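Local coordinates for protein methylmalonyl-CoA carboxyltransferase 5S subunit (Propionibacterium freudenreichii subsp. shermanii, PDB 1RQB) that transfers the carboxyl group from the biotin of the 1.3S subunit to pyruvate, forming oxaloacetate, with one cobalt ion bound per subunit, at residues 131-137 against 158-163; 119-123 against 148-153; 67-72 against 83-87. One frame throughout, in Å; residues are numbered along the deposited sequence.

Interaction 1: 131-137 against 158-163; sequences MDVFRVF and KHAQGT
Gln161 OE1 is gripped by two nitrogens of Arg135: NE stands 2.8 Å from OE1, and NH2 lies 3.0 Å from the same OE1. NE and NH2 grip it side-on, and OE1 lies in the guanidinium plane; the NE bond lies in the carbonyl plane of the amide and its N-H...O angle is 154°. The guanidinium and amide planes are 23° apart, nearly coplanar. In both residues CG stands opposite the backbone N, which makes the two chains run side by side until Arg135 bends at chi3. Gln161 NE2 hydrogen-bonds Ser191 OG, leaving OE1 turned to the arginine, and Arg135 NH1 forms a salt bridge with Asp250. The Arg135 side chain comes within about 3 Å of the side chain of cobalt ligand His226 and about 6 Å of the cobalt, consistent with Arg135, positioned by Gln161, lying in the second shell of the metal site.

Beneath these side chains the backbones form a parallel ladder, axes 20° apart. His159 O receives Phe134 N at 2.9 Å, while Phe134 O receives Gln161 N, also at 2.9 Å. At the far end Thr163 OG1 donates to Val136 O at 3.0 Å, coming from above the carbonyl plane, and Phe137 CB rests on Thr163 CB. On the face that carries Phe134 and Ala160, the Phe134 ring has Lys158 CB at its edge, 3.6 Å from CE1, and Met131 CG over one face. A water joins Asp132 OD1 to Lys158 NZ; Asp132 OD2 binds Arg91 and the backbone of Leu99.

Strands 133-136 and 159-163 are the two strands of a beta-alpha-beta unit whose helix 144-155 packs on Phe134, Val136 and Ala160, with strands 99-103 and 191-193 flanking the pair in the barrel sheet.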
HETATM    1  N   MSE A 131     -29.208 -11.003   8.529  1.00 17.55           N
HETATM    2  CA  MSE A 131     -28.597  -9.867   7.821  1.00 17.10           C
HETATM    3  C   MSE A 131     -29.183  -8.546   8.332  1.00 19.81           C
HETATM    4  O   MSE A 131     -30.393  -8.426   8.512  1.00 21.56           O
HETATM    5  CB  MSE A 131     -28.829 -10.020   6.322  1.00 19.22           C
HETATM    6  CG  MSE A 131     -28.015  -9.062   5.500  1.00 22.65           C
HETATM    7 SE   MSE A 131     -26.146  -9.240   6.014  1.00 35.19          SE
HETATM    8  CE  MSE A 131     -25.863 -11.082   5.592  1.00 23.45           C
ATOM      9  N   ASP A 132     -28.326  -7.543   8.544  1.00 15.98           N
ATOM     10  CA  ASP A 132     -28.766  -6.241   9.071  1.00 18.12           C
ATOM     11  C   ASP A 132     -28.705  -5.147   8.003  1.00 18.38           C
ATOM     12  O   ASP A 132     -29.650  -4.377   7.835  1.00 17.12           O
ATOM     13  CB  ASP A 132     -27.879  -5.799  10.251  1.00 14.28           C
ATOM     14  CG  ASP A 132     -27.994  -6.714  11.457  1.00 23.39           C
ATOM     15  OD1 ASP A 132     -29.128  -6.897  11.958  1.00 23.51           O
ATOM     16  OD2 ASP A 132     -26.952  -7.245  11.912  1.00 18.01           O
ATOM     17  N   VAL A 133     -27.575  -5.060   7.306  1.00 14.27           N
ATOM     18  CA  VAL A 133     -27.385  -4.019   6.285  1.00 12.08           C
ATOM     19  C   VAL A 133     -27.269  -4.675   4.909  1.00 12.23           C
ATOM     20  O   VAL A 133     -26.483  -5.600   4.707  1.00 12.98           O
ATOM     21  CB  VAL A 133     -26.090  -3.197   6.558  1.00 12.18           C
ATOM     22  CG1 VAL A 133     -25.901  -2.135   5.477  1.00 13.66           C
ATOM     23  CG2 VAL A 133     -26.161  -2.539   7.938  1.00 16.48           C
ATOM     24  N   PHE A 134     -28.067  -4.190   3.970  1.00  8.10           N
ATOM     25  CA  PHE A 134     -28.037  -4.727   2.603  1.00  7.89           C
ATOM     26  C   PHE A 134     -27.503  -3.665   1.640  1.00 10.44           C
ATOM     27  O   PHE A 134     -28.157  -2.656   1.383  1.00 12.53           O
ATOM     28  CB  PHE A 134     -29.444  -5.118   2.135  1.00 12.04           C
ATOM     29  CG  PHE A 134     -30.039  -6.296   2.872  1.00 12.81           C
ATOM     30  CD1 PHE A 134     -30.569  -6.145   4.152  1.00 14.90           C
ATOM     31  CD2 PHE A 134     -30.115  -7.544   2.253  1.00 13.94           C
ATOM     32  CE1 PHE A 134     -31.184  -7.237   4.811  1.00 14.16           C
ATOM     33  CE2 PHE A 134     -30.719  -8.630   2.889  1.00 13.31           C
ATOM     34  CZ  PHE A 134     -31.259  -8.473   4.173  1.00 12.91           C
ATOM     35  N   ARG A 135     -26.306  -3.877   1.116  1.00 10.80           N
ATOM     36  CA  ARG A 135     -25.778  -2.929   0.125  1.00 10.34           C
ATOM     37  C   ARG A 135     -26.265  -3.410  -1.242  1.00  9.74           C
ATOM     38  O   ARG A 135     -25.772  -4.399  -1.782  1.00 12.42           O
ATOM     39  CB  ARG A 135     -24.249  -2.868   0.187  1.00 10.13           C
ATOM     40  CG  ARG A 135     -23.629  -1.982  -0.908  1.00 12.87           C
ATOM     41  CD  ARG A 135     -22.121  -1.824  -0.707  1.00 13.73           C
ATOM     42  NE  ARG A 135     -21.822  -1.039   0.487  1.00 11.76           N
ATOM     43  CZ  ARG A 135     -20.603  -0.875   0.993  1.00 15.94           C
ATOM     44  NH1 ARG A 135     -19.557  -1.455   0.415  1.00 14.02           N
ATOM     45  NH2 ARG A 135     -20.428  -0.102   2.055  1.00 15.88           N
ATOM     46  N   VAL A 136     -27.264  -2.722  -1.782  1.00  9.56           N
ATOM     47  CA  VAL A 136     -27.856  -3.125  -3.067  1.00 10.27           C
ATOM     48  C   VAL A 136     -27.210  -2.331  -4.203  1.00 12.67           C
ATOM     49  O   VAL A 136     -27.170  -1.103  -4.150  1.00 14.56           O
ATOM     50  CB  VAL A 136     -29.379  -2.850  -3.072  1.00 13.18           C
ATOM     51  CG1 VAL A 136     -30.004  -3.410  -4.342  1.00  9.81           C
ATOM     52  CG2 VAL A 136     -30.025  -3.487  -1.837  1.00 12.47           C
ATOM     53  N   PHE A 137     -26.702  -3.022  -5.225  1.00  9.97           N
ATOM     54  CA  PHE A 137     -26.086  -2.286  -6.338  1.00 12.74           C
ATOM     55  C   PHE A 137     -26.493  -2.880  -7.688  1.00 15.74           C
ATOM     56  O   PHE A 137     -27.085  -3.956  -7.777  1.00 13.60           O
ATOM     57  CB  PHE A 137     -24.545  -2.252  -6.190  1.00 11.93           C
ATOM     58  CG  PHE A 137     -23.831  -3.485  -6.702  1.00 14.92           C
ATOM     59  CD1 PHE A 137     -23.127  -3.444  -7.899  1.00 16.24           C
ATOM     60  CD2 PHE A 137     -23.861  -4.679  -5.989  1.00 14.14           C
ATOM     61  CE1 PHE A 137     -22.458  -4.577  -8.387  1.00 16.64           C
ATOM     62  CE2 PHE A 137     -23.200  -5.816  -6.465  1.00 11.63           C
ATOM     63  CZ  PHE A 137     -22.498  -5.767  -7.662  1.00 15.84           C
ATOM     64  N   LYS A 158     -34.993  -3.831   7.704  1.00 18.34           N
ATOM     65  CA  LYS A 158     -33.525  -3.759   7.756  1.00 13.99           C
ATOM     66  C   LYS A 158     -33.027  -2.468   7.104  1.00 17.88           C
ATOM     67  O   LYS A 158     -33.813  -1.656   6.619  1.00 13.98           O
ATOM     68  CB  LYS A 158     -32.921  -4.997   7.086  1.00 15.80           C
ATOM     69  CG  LYS A 158     -33.396  -6.295   7.744  1.00 18.99           C
ATOM     70  CD  LYS A 158     -33.119  -6.299   9.246  1.00 16.63           C
ATOM     71  CE  LYS A 158     -33.622  -7.590   9.898  1.00 18.15           C
ATOM     72  NZ  LYS A 158     -33.434  -7.596  11.387  1.00 23.89           N
ATOM     73  N   HIS A 159     -31.707  -2.292   7.102  1.00 15.38           N
ATOM     74  CA  HIS A 159     -31.071  -1.076   6.571  1.00 16.26           C
ATOM     75  C   HIS A 159     -30.776  -1.249   5.080  1.00 16.31           C
ATOM     76  O   HIS A 159     -30.008  -2.129   4.693  1.00 11.72           O
ATOM     77  CB  HIS A 159     -29.761  -0.822   7.331  1.00 15.96           C
ATOM     78  CG  HIS A 159     -29.059   0.442   6.938  1.00 16.00           C
ATOM     79  ND1 HIS A 159     -28.893   1.498   7.806  1.00 17.36           N
ATOM     80  CD2 HIS A 159     -28.472   0.814   5.773  1.00 16.77           C
ATOM     81  CE1 HIS A 159     -28.233   2.468   7.195  1.00 19.67           C
ATOM     82  NE2 HIS A 159     -27.966   2.077   5.961  1.00 18.12           N
ATOM     83  N   ALA A 160     -31.367  -0.394   4.248  1.00 12.68           N
ATOM     84  CA  ALA A 160     -31.151  -0.484   2.797  1.00 14.48           C
ATOM     85  C   ALA A 160     -30.110   0.555   2.378  1.00 15.39           C
ATOM     86  O   ALA A 160     -30.312   1.760   2.523  1.00 13.14           O
ATOM     87  CB  ALA A 160     -32.454  -0.240   2.047  1.00 18.93           C
ATOM     88  N   GLN A 161     -28.995   0.076   1.856  1.00 14.69           N
ATOM     89  CA  GLN A 161     -27.931   0.985   1.411  1.00 10.21           C
ATOM     90  C   GLN A 161     -27.878   0.961  -0.118  1.00 12.82           C
ATOM     91  O   GLN A 161     -27.449  -0.024  -0.720  1.00 14.99           O
ATOM     92  CB  GLN A 161     -26.598   0.543   2.024  1.00 12.63           C
ATOM     93  CG  GLN A 161     -25.448   1.464   1.717  1.00 13.26           C
ATOM     94  CD  GLN A 161     -24.246   1.189   2.611  1.00 18.10           C
ATOM     95  OE1 GLN A 161     -23.335   0.451   2.241  1.00 19.35           O
ATOM     96  NE2 GLN A 161     -24.251   1.768   3.798  1.00 18.62           N
ATOM     97  N   GLY A 162     -28.347   2.047  -0.735  1.00 14.28           N
ATOM     98  CA  GLY A 162     -28.363   2.151  -2.189  1.00 14.53           C
ATOM     99  C   GLY A 162     -26.947   2.431  -2.644  1.00 13.73           C
ATOM    100  O   GLY A 162     -26.260   3.254  -2.041  1.00 15.86           O
ATOM    101  N   THR A 163     -26.527   1.810  -3.735  1.00 14.98           N
ATOM    102  CA  THR A 163     -25.128   1.948  -4.167  1.00 13.34           C
ATOM    103  C   THR A 163     -24.976   2.643  -5.518  1.00 14.38           C
ATOM    104  O   THR A 163     -25.751   2.432  -6.450  1.00 16.84           O
ATOM    105  CB  THR A 163     -24.480   0.572  -4.326  1.00 16.62           C
ATOM    106  OG1 THR A 163     -24.584  -0.142  -3.095  1.00 16.06           O
ATOM    107  CG2 THR A 163     -23.017   0.708  -4.719  1.00 15.22           C
TER
HETATM  108  O   HOH W   1     -31.195  -5.275  12.035  1.00 31.28           O

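Interaction 2: 119-123 against 148-153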
ATOM      1  N   VAL A 119     -36.864 -12.262  -5.607  1.00 14.17           N
ATOM      2  CA  VAL A 119     -36.114 -11.220  -4.890  1.00 17.63           C
ATOM      3  C   VAL A 119     -36.723 -11.048  -3.496  1.00 21.77           C
ATOM      4  O   VAL A 119     -36.010 -10.957  -2.498  1.00 16.48           O
ATOM      5  CB  VAL A 119     -36.167  -9.877  -5.665  1.00 17.99           C
ATOM      6  CG1 VAL A 119     -35.507  -8.769  -4.860  1.00 20.40           C
ATOM      7  CG2 VAL A 119     -35.481 -10.028  -7.021  1.00 19.19           C
ATOM      8  N   ASP A 120     -38.054 -11.030  -3.423  1.00 19.40           N
ATOM      9  CA  ASP A 120     -38.735 -10.860  -2.131  1.00 22.11           C
ATOM     10  C   ASP A 120     -38.346 -11.984  -1.169  1.00 21.02           C
ATOM     11  O   ASP A 120     -38.012 -11.735  -0.012  1.00 18.36           O
ATOM     12  CB  ASP A 120     -40.262 -10.865  -2.293  1.00 27.94           C
ATOM     13  CG  ASP A 120     -40.824  -9.497  -2.639  1.00 39.77           C
ATOM     14  OD1 ASP A 120     -40.454  -8.516  -1.947  1.00 44.97           O
ATOM     15  OD2 ASP A 120     -41.641  -9.400  -3.589  1.00 40.96           O
ATOM     16  N   ARG A 121     -38.399 -13.220  -1.652  1.00 15.75           N
ATOM     17  CA  ARG A 121     -38.086 -14.378  -0.800  1.00 13.62           C
ATOM     18  C   ARG A 121     -36.618 -14.400  -0.371  1.00 14.03           C
ATOM     19  O   ARG A 121     -36.318 -14.772   0.761  1.00 12.97           O
ATOM     20  CB  ARG A 121     -38.433 -15.677  -1.510  1.00 18.24           C
ATOM     21  CG  ARG A 121     -39.944 -15.872  -1.656  1.00 22.59           C
ATOM     22  CD  ARG A 121     -40.246 -17.171  -2.352  1.00 29.51           C
ATOM     23  NE  ARG A 121     -41.677 -17.463  -2.413  1.00 30.48           N
ATOM     24  CZ  ARG A 121     -42.363 -18.063  -1.439  1.00 31.48           C
ATOM     25  NH1 ARG A 121     -41.753 -18.439  -0.321  1.00 31.49           N
ATOM     26  NH2 ARG A 121     -43.657 -18.310  -1.594  1.00 29.03           N
ATOM     27  N   PHE A 122     -35.705 -14.019  -1.259  1.00 13.60           N
ATOM     28  CA  PHE A 122     -34.278 -14.041  -0.904  1.00 13.12           C
ATOM     29  C   PHE A 122     -34.003 -13.029   0.210  1.00 13.60           C
ATOM     30  O   PHE A 122     -33.350 -13.335   1.206  1.00 14.34           O
ATOM     31  CB  PHE A 122     -33.402 -13.691  -2.107  1.00 13.53           C
ATOM     32  CG  PHE A 122     -31.917 -13.758  -1.808  1.00 15.48           C
ATOM     33  CD1 PHE A 122     -31.202 -14.926  -2.034  1.00 15.83           C
ATOM     34  CD2 PHE A 122     -31.256 -12.665  -1.240  1.00 17.77           C
ATOM     35  CE1 PHE A 122     -29.835 -15.023  -1.694  1.00 15.64           C
ATOM     36  CE2 PHE A 122     -29.882 -12.745  -0.891  1.00 15.66           C
ATOM     37  CZ  PHE A 122     -29.177 -13.930  -1.121  1.00 12.55           C
ATOM     38  N   VAL A 123     -34.491 -11.812   0.028  1.00 13.81           N
ATOM     39  CA  VAL A 123     -34.264 -10.761   1.029  1.00 12.82           C
ATOM     40  C   VAL A 123     -34.910 -11.159   2.357  1.00 17.16           C
ATOM     41  O   VAL A 123     -34.309 -11.002   3.420  1.00 13.63           O
ATOM     42  CB  VAL A 123     -34.811  -9.416   0.525  1.00 13.48           C
ATOM     43  CG1 VAL A 123     -34.780  -8.385   1.630  1.00 15.07           C
ATOM     44  CG2 VAL A 123     -33.989  -8.957  -0.662  1.00 17.05           C
ATOM     45  N   HIS A 148     -36.741  -2.889  -6.445  1.00 16.55           N
ATOM     46  CA  HIS A 148     -37.531  -3.914  -5.747  1.00 14.69           C
ATOM     47  C   HIS A 148     -36.784  -4.532  -4.562  1.00 16.44           C
ATOM     48  O   HIS A 148     -37.386  -4.799  -3.523  1.00 12.74           O
ATOM     49  CB  HIS A 148     -37.976  -5.022  -6.689  1.00 19.67           C
ATOM     50  CG  HIS A 148     -39.076  -5.863  -6.118  1.00 21.25           C
ATOM     51  ND1 HIS A 148     -40.344  -5.370  -5.892  1.00 23.76           N
ATOM     52  CD2 HIS A 148     -39.080  -7.137  -5.659  1.00 18.95           C
ATOM     53  CE1 HIS A 148     -41.081  -6.306  -5.318  1.00 26.55           C
ATOM     54  NE2 HIS A 148     -40.337  -7.387  -5.164  1.00 22.96           N
ATOM     55  N   ALA A 149     -35.489  -4.789  -4.716  1.00 12.81           N
ATOM     56  CA  ALA A 149     -34.710  -5.398  -3.628  1.00 13.47           C
ATOM     57  C   ALA A 149     -34.729  -4.469  -2.413  1.00 15.17           C
ATOM     58  O   ALA A 149     -34.889  -4.902  -1.272  1.00 14.03           O
ATOM     59  CB  ALA A 149     -33.257  -5.632  -4.083  1.00 11.10           C
HETATM   60  N   MSE A 150     -34.603  -3.177  -2.665  1.00 16.11           N
HETATM   61  CA  MSE A 150     -34.570  -2.225  -1.547  1.00 19.53           C
HETATM   62  C   MSE A 150     -35.926  -2.109  -0.853  1.00 18.22           C
HETATM   63  O   MSE A 150     -35.980  -1.883   0.354  1.00 17.25           O
HETATM   64  CB  MSE A 150     -34.081  -0.884  -2.029  1.00 23.01           C
HETATM   65  CG  MSE A 150     -32.658  -1.024  -2.441  1.00 28.78           C
HETATM   66 SE   MSE A 150     -31.815   0.586  -2.112  1.00 55.53          SE
HETATM   67  CE  MSE A 150     -32.161   1.204  -3.826  1.00  6.70           C
ATOM     68  N   ALA A 151     -37.009  -2.244  -1.605  1.00 11.85           N
ATOM     69  CA  ALA A 151     -38.336  -2.193  -0.974  1.00 14.96           C
ATOM     70  C   ALA A 151     -38.488  -3.425  -0.080  1.00 14.00           C
ATOM     71  O   ALA A 151     -39.076  -3.365   0.999  1.00 12.74           O
ATOM     72  CB  ALA A 151     -39.432  -2.185  -2.036  1.00 11.98           C
ATOM     73  N   ALA A 152     -37.948  -4.546  -0.549  1.00 18.98           N
ATOM     74  CA  ALA A 152     -38.012  -5.798   0.220  1.00 15.88           C
ATOM     75  C   ALA A 152     -37.177  -5.652   1.494  1.00 16.08           C
ATOM     76  O   ALA A 152     -37.528  -6.183   2.547  1.00 13.62           O
ATOM     77  CB  ALA A 152     -37.504  -6.956  -0.627  1.00 14.67           C
ATOM     78  N   VAL A 153     -36.069  -4.924   1.413  1.00 12.86           N
ATOM     79  CA  VAL A 153     -35.232  -4.735   2.606  1.00 11.43           C
ATOM     80  C   VAL A 153     -35.985  -3.883   3.631  1.00 14.65           C
ATOM     81  O   VAL A 153     -35.954  -4.163   4.829  1.00 15.53           O
ATOM     82  CB  VAL A 153     -33.878  -4.078   2.232  1.00 13.08           C
ATOM     83  CG1 VAL A 153     -33.118  -3.673   3.488  1.00 10.31           C
ATOM     84  CG2 VAL A 153     -33.050  -5.064   1.417  1.00  9.83           C
TER
HETATM   85  O   HOH W   2     -40.178  -5.505  -2.339  1.00 36.23           O
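Two neighbouring helices on the outside of the TIM barrel, 116-128 and 144-155, meet here, with the short-segment axes 9.0 Å apart at closest approach and their N-to-C directions differing by 42°. The polar part of the contact is a histidine-carboxylate hydrogen bond: His148 NE2 donates to Asp120 OD2 at 2.9 Å with an N-H...O angle of 157°. The acceptor lies close to the imidazole plane, at the ring edge, yet the nitrogen reaches OD2 from above the carboxylate plane; the two flat groups stand 73° apart. With its CG beside the carbonyl carbon, the His148 ring is carried across to helix 116-128, where Val119 CB also touches its edge. The second carboxylate oxygen is held by water: a bound molecule donates both to Asp120 OD1 and to the His148 carbonyl oxygen while sitting over one face of the imidazole. Asp120 OD1 also has a long, weak ion pair with Lys155.

Deeper in, the contacts are mainly between apolar side chains. Val119 CG1 packs against Ala149 CB at 3.9 Å, and Val123 CG1 spans Ala152 CB and Val153 CG2, each 3.8 Å away, while also lying against the Ala152 backbone. The small side chains of Ala149 and Ala152 let the backbones come close, the Asp120 and Ala152 CA atoms being 5.6 Å apart. Towards the sheet, Val123 rests on Leu103 and Ala149 on Val136. Neighbouring helices packed side by side around a parallel barrel sheet are characteristic of the TIM barrel.

Interaction 3: 67-72 against 83-87; sequences WGGATY and PWERL
Trp67 CB points towards helix 83-93, and the indole beyond it is held on several sides. NE1, at one edge, donates to Pro83 O at 2.9 Å, arriving from above the carbonyl plane; Leu87 N reaches that oxygen from the opposite face of the plane. CE2 lies 3.9 Å from Leu87 CB, and CZ2 is 4.0 Å from Pro83 CB. Over the six-membered ring stands Leu87 CD2, 3.9 Å from the centroid and 2° off the normal, a CH-pi contact. At the tip CH2 presses on the face of Trp84, 3.7 Å from CZ3, with the planes at 61° in an edge-to-face pair.

Beside the cluster, the type II' turn 68-71 holds the substrate-site residue Ala70; its Gly68 O takes bonds from Thr71 N and OG1. Pro83 CG lies over the centre of the Tyr72 ring, 3.7 Å from the centroid. The Tyr72 ring edge meets the face of the Trp84 five-membered ring in an offset edge-to-face pair, planes at 90°. Trp84 NE1 donates to Tyr72 OH at 2.8 Å; the hydroxyl lies tilted from the indole plane, the N-H...O bond is bent, and Thr452 is a further partner.

Both indole N-H groups thus have acceptors inside a buried aromatic cluster, which fixes how each ring is turned.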
ATOM      1  N   TRP A  67     -21.150 -11.425   3.913  1.00 12.08           N
ATOM      2  CA  TRP A  67     -21.976 -12.301   3.072  1.00 14.44           C
ATOM      3  C   TRP A  67     -22.262 -11.625   1.730  1.00 16.17           C
ATOM      4  O   TRP A  67     -22.027 -10.431   1.552  1.00 12.35           O
ATOM      5  CB  TRP A  67     -23.291 -12.622   3.807  1.00 14.44           C
ATOM      6  CG  TRP A  67     -23.833 -14.017   3.539  1.00 15.55           C
ATOM      7  CD1 TRP A  67     -23.192 -15.200   3.775  1.00 12.90           C
ATOM      8  CD2 TRP A  67     -25.132 -14.359   3.024  1.00 13.79           C
ATOM      9  NE1 TRP A  67     -24.011 -16.260   3.443  1.00 14.33           N
ATOM     10  CE2 TRP A  67     -25.206 -15.773   2.981  1.00 14.53           C
ATOM     11  CE3 TRP A  67     -26.238 -13.606   2.592  1.00 13.89           C
ATOM     12  CZ2 TRP A  67     -26.347 -16.453   2.529  1.00 13.82           C
ATOM     13  CZ3 TRP A  67     -27.375 -14.282   2.136  1.00 15.33           C
ATOM     14  CH2 TRP A  67     -27.418 -15.696   2.113  1.00 14.69           C
ATOM     15  N   GLY A  68     -22.759 -12.411   0.785  1.00 16.71           N
ATOM     16  CA  GLY A  68     -23.069 -11.857  -0.515  1.00 15.95           C
ATOM     17  C   GLY A  68     -21.848 -11.796  -1.400  1.00 17.59           C
ATOM     18  O   GLY A  68     -20.827 -12.420  -1.114  1.00 14.77           O
ATOM     19  N   GLY A  69     -21.944 -11.023  -2.473  1.00 15.71           N
ATOM     20  CA  GLY A  69     -20.831 -10.944  -3.397  1.00 16.08           C
ATOM     21  C   GLY A  69     -20.653 -12.334  -3.987  1.00 17.25           C
ATOM     22  O   GLY A  69     -21.630 -13.053  -4.191  1.00 17.88           O
ATOM     23  N   ALA A  70     -19.407 -12.734  -4.210  1.00 14.97           N
ATOM     24  CA  ALA A  70     -19.104 -14.041  -4.813  1.00 14.22           C
ATOM     25  C   ALA A  70     -18.995 -15.141  -3.753  1.00 15.74           C
ATOM     26  O   ALA A  70     -18.718 -16.291  -4.094  1.00 12.45           O
ATOM     27  CB  ALA A  70     -17.785 -13.950  -5.593  1.00 15.71           C
ATOM     28  N   THR A  71     -19.233 -14.836  -2.482  1.00 11.25           N
ATOM     29  CA  THR A  71     -19.054 -15.871  -1.452  1.00 16.15           C
ATOM     30  C   THR A  71     -20.117 -16.970  -1.531  1.00 19.86           C
ATOM     31  O   THR A  71     -19.849 -18.111  -1.154  1.00 14.70           O
ATOM     32  CB  THR A  71     -19.049 -15.300  -0.022  1.00 17.53           C
ATOM     33  OG1 THR A  71     -20.323 -14.730   0.277  1.00 19.26           O
ATOM     34  CG2 THR A  71     -17.953 -14.254   0.131  1.00 17.15           C
ATOM     35  N   TYR A  72     -21.324 -16.655  -1.996  1.00 13.49           N
ATOM     36  CA  TYR A  72     -22.363 -17.692  -2.081  1.00 14.85           C
ATOM     37  C   TYR A  72     -21.889 -18.757  -3.073  1.00 15.53           C
ATOM     38  O   TYR A  72     -21.847 -19.948  -2.772  1.00 15.57           O
ATOM     39  CB  TYR A  72     -23.677 -17.060  -2.549  1.00 13.48           C
ATOM     40  CG  TYR A  72     -24.931 -17.863  -2.258  1.00 13.74           C
ATOM     41  CD1 TYR A  72     -25.841 -17.435  -1.287  1.00 14.75           C
ATOM     42  CD2 TYR A  72     -25.241 -19.011  -2.995  1.00 13.67           C
ATOM     43  CE1 TYR A  72     -27.037 -18.118  -1.065  1.00 14.89           C
ATOM     44  CE2 TYR A  72     -26.444 -19.707  -2.782  1.00 16.29           C
ATOM     45  CZ  TYR A  72     -27.333 -19.247  -1.817  1.00 14.66           C
ATOM     46  OH  TYR A  72     -28.527 -19.894  -1.612  1.00 17.31           O
ATOM     47  N   PRO A  83     -24.011 -21.730   2.208  1.00 13.59           N
ATOM     48  CA  PRO A  83     -23.892 -20.295   2.520  1.00 12.54           C
ATOM     49  C   PRO A  83     -24.821 -19.851   3.652  1.00 14.63           C
ATOM     50  O   PRO A  83     -24.496 -18.947   4.419  1.00 12.90           O
ATOM     51  CB  PRO A  83     -24.263 -19.607   1.203  1.00 13.94           C
ATOM     52  CG  PRO A  83     -24.095 -20.666   0.154  1.00 19.85           C
ATOM     53  CD  PRO A  83     -24.515 -21.938   0.842  1.00 13.50           C
ATOM     54  N   TRP A  84     -25.988 -20.477   3.749  1.00 12.78           N
ATOM     55  CA  TRP A  84     -26.946 -20.103   4.799  1.00 13.44           C
ATOM     56  C   TRP A  84     -26.422 -20.533   6.172  1.00 14.87           C
ATOM     57  O   TRP A  84     -26.688 -19.880   7.181  1.00 14.45           O
ATOM     58  CB  TRP A  84     -28.326 -20.715   4.494  1.00 12.18           C
ATOM     59  CG  TRP A  84     -28.916 -20.201   3.189  1.00 14.85           C
ATOM     60  CD1 TRP A  84     -28.842 -20.805   1.964  1.00 13.52           C
ATOM     61  CD2 TRP A  84     -29.621 -18.967   2.982  1.00 13.20           C
ATOM     62  NE1 TRP A  84     -29.455 -20.030   1.016  1.00 15.09           N
ATOM     63  CE2 TRP A  84     -29.942 -18.896   1.609  1.00 17.02           C
ATOM     64  CE3 TRP A  84     -30.014 -17.914   3.824  1.00 15.55           C
ATOM     65  CZ2 TRP A  84     -30.638 -17.810   1.052  1.00 14.23           C
ATOM     66  CZ3 TRP A  84     -30.708 -16.839   3.274  1.00 13.63           C
ATOM     67  CH2 TRP A  84     -31.013 -16.794   1.901  1.00 14.22           C
ATOM     68  N   GLU A  85     -25.669 -21.626   6.229  1.00 14.90           N
ATOM     69  CA  GLU A  85     -25.115 -22.062   7.518  1.00 16.08           C
ATOM     70  C   GLU A  85     -24.010 -21.089   7.935  1.00 14.37           C
ATOM     71  O   GLU A  85     -23.822 -20.811   9.118  1.00 14.16           O
ATOM     72  CB  GLU A  85     -24.546 -23.478   7.401  1.00 23.32           C
ATOM     73  CG  GLU A  85     -23.935 -24.017   8.685  1.00 35.36           C
ATOM     74  CD  GLU A  85     -24.963 -24.289   9.773  1.00 44.00           C
ATOM     75  OE1 GLU A  85     -24.560 -24.787  10.851  1.00 51.11           O
ATOM     76  OE2 GLU A  85     -26.165 -24.009   9.558  1.00 46.20           O
ATOM     77  N   ARG A  86     -23.273 -20.571   6.954  1.00 14.66           N
ATOM     78  CA  ARG A  86     -22.203 -19.609   7.258  1.00 10.91           C
ATOM     79  C   ARG A  86     -22.823 -18.339   7.846  1.00 11.91           C
ATOM     80  O   ARG A  86     -22.333 -17.793   8.833  1.00 11.34           O
ATOM     81  CB  ARG A  86     -21.403 -19.261   5.989  1.00 13.87           C
ATOM     82  CG  ARG A  86     -20.371 -18.146   6.214  1.00 15.09           C
ATOM     83  CD  ARG A  86     -19.582 -17.762   4.945  1.00 18.05           C
ATOM     84  NE  ARG A  86     -18.664 -18.815   4.514  1.00 19.61           N
ATOM     85  CZ  ARG A  86     -17.693 -18.642   3.617  1.00 21.87           C
ATOM     86  NH1 ARG A  86     -17.515 -17.460   3.040  1.00 16.30           N
ATOM     87  NH2 ARG A  86     -16.869 -19.647   3.323  1.00 15.57           N
ATOM     88  N   LEU A  87     -23.911 -17.875   7.235  1.00 11.25           N
ATOM     89  CA  LEU A  87     -24.600 -16.672   7.723  1.00 11.89           C
ATOM     90  C   LEU A  87     -25.116 -16.915   9.143  1.00 13.73           C
ATOM     91  O   LEU A  87     -24.952 -16.071  10.022  1.00 13.31           O
ATOM     92  CB  LEU A  87     -25.771 -16.301   6.803  1.00 10.28           C
ATOM     93  CG  LEU A  87     -26.703 -15.178   7.288  1.00 16.28           C
ATOM     94  CD1 LEU A  87     -25.898 -13.915   7.605  1.00 18.05           C
ATOM     95  CD2 LEU A  87     -27.741 -14.894   6.217  1.00 15.25           C
TER

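Along the chain, interaction 3 closes before the other two open, whereas interactions 1 and 2 alternate: helix 116-128, strand 133-136, helix 144-155, strand 159-163. The centres of 131-137/158-163 and 119-123/148-153 lie about 10 Å apart. From the centre of 67-72/83-87 it is about 15 Å to the former and about 17 Å to the latter. Interaction 1 belongs to the parallel barrel sheet that interaction 3 also reaches; interaction 2 is in the helical layer around it. Val153 CG2 packs on Phe134 CG at 3.6 Å, Met131 CE on Trp67 CB at 3.5 Å, and Phe122 CZ on Trp67 CZ3 at 3.7 Å. The three contacts thus touch one another, with Arg135 and Ala70 bringing interactions 1 and 3 close to the cobalt and substrate sites.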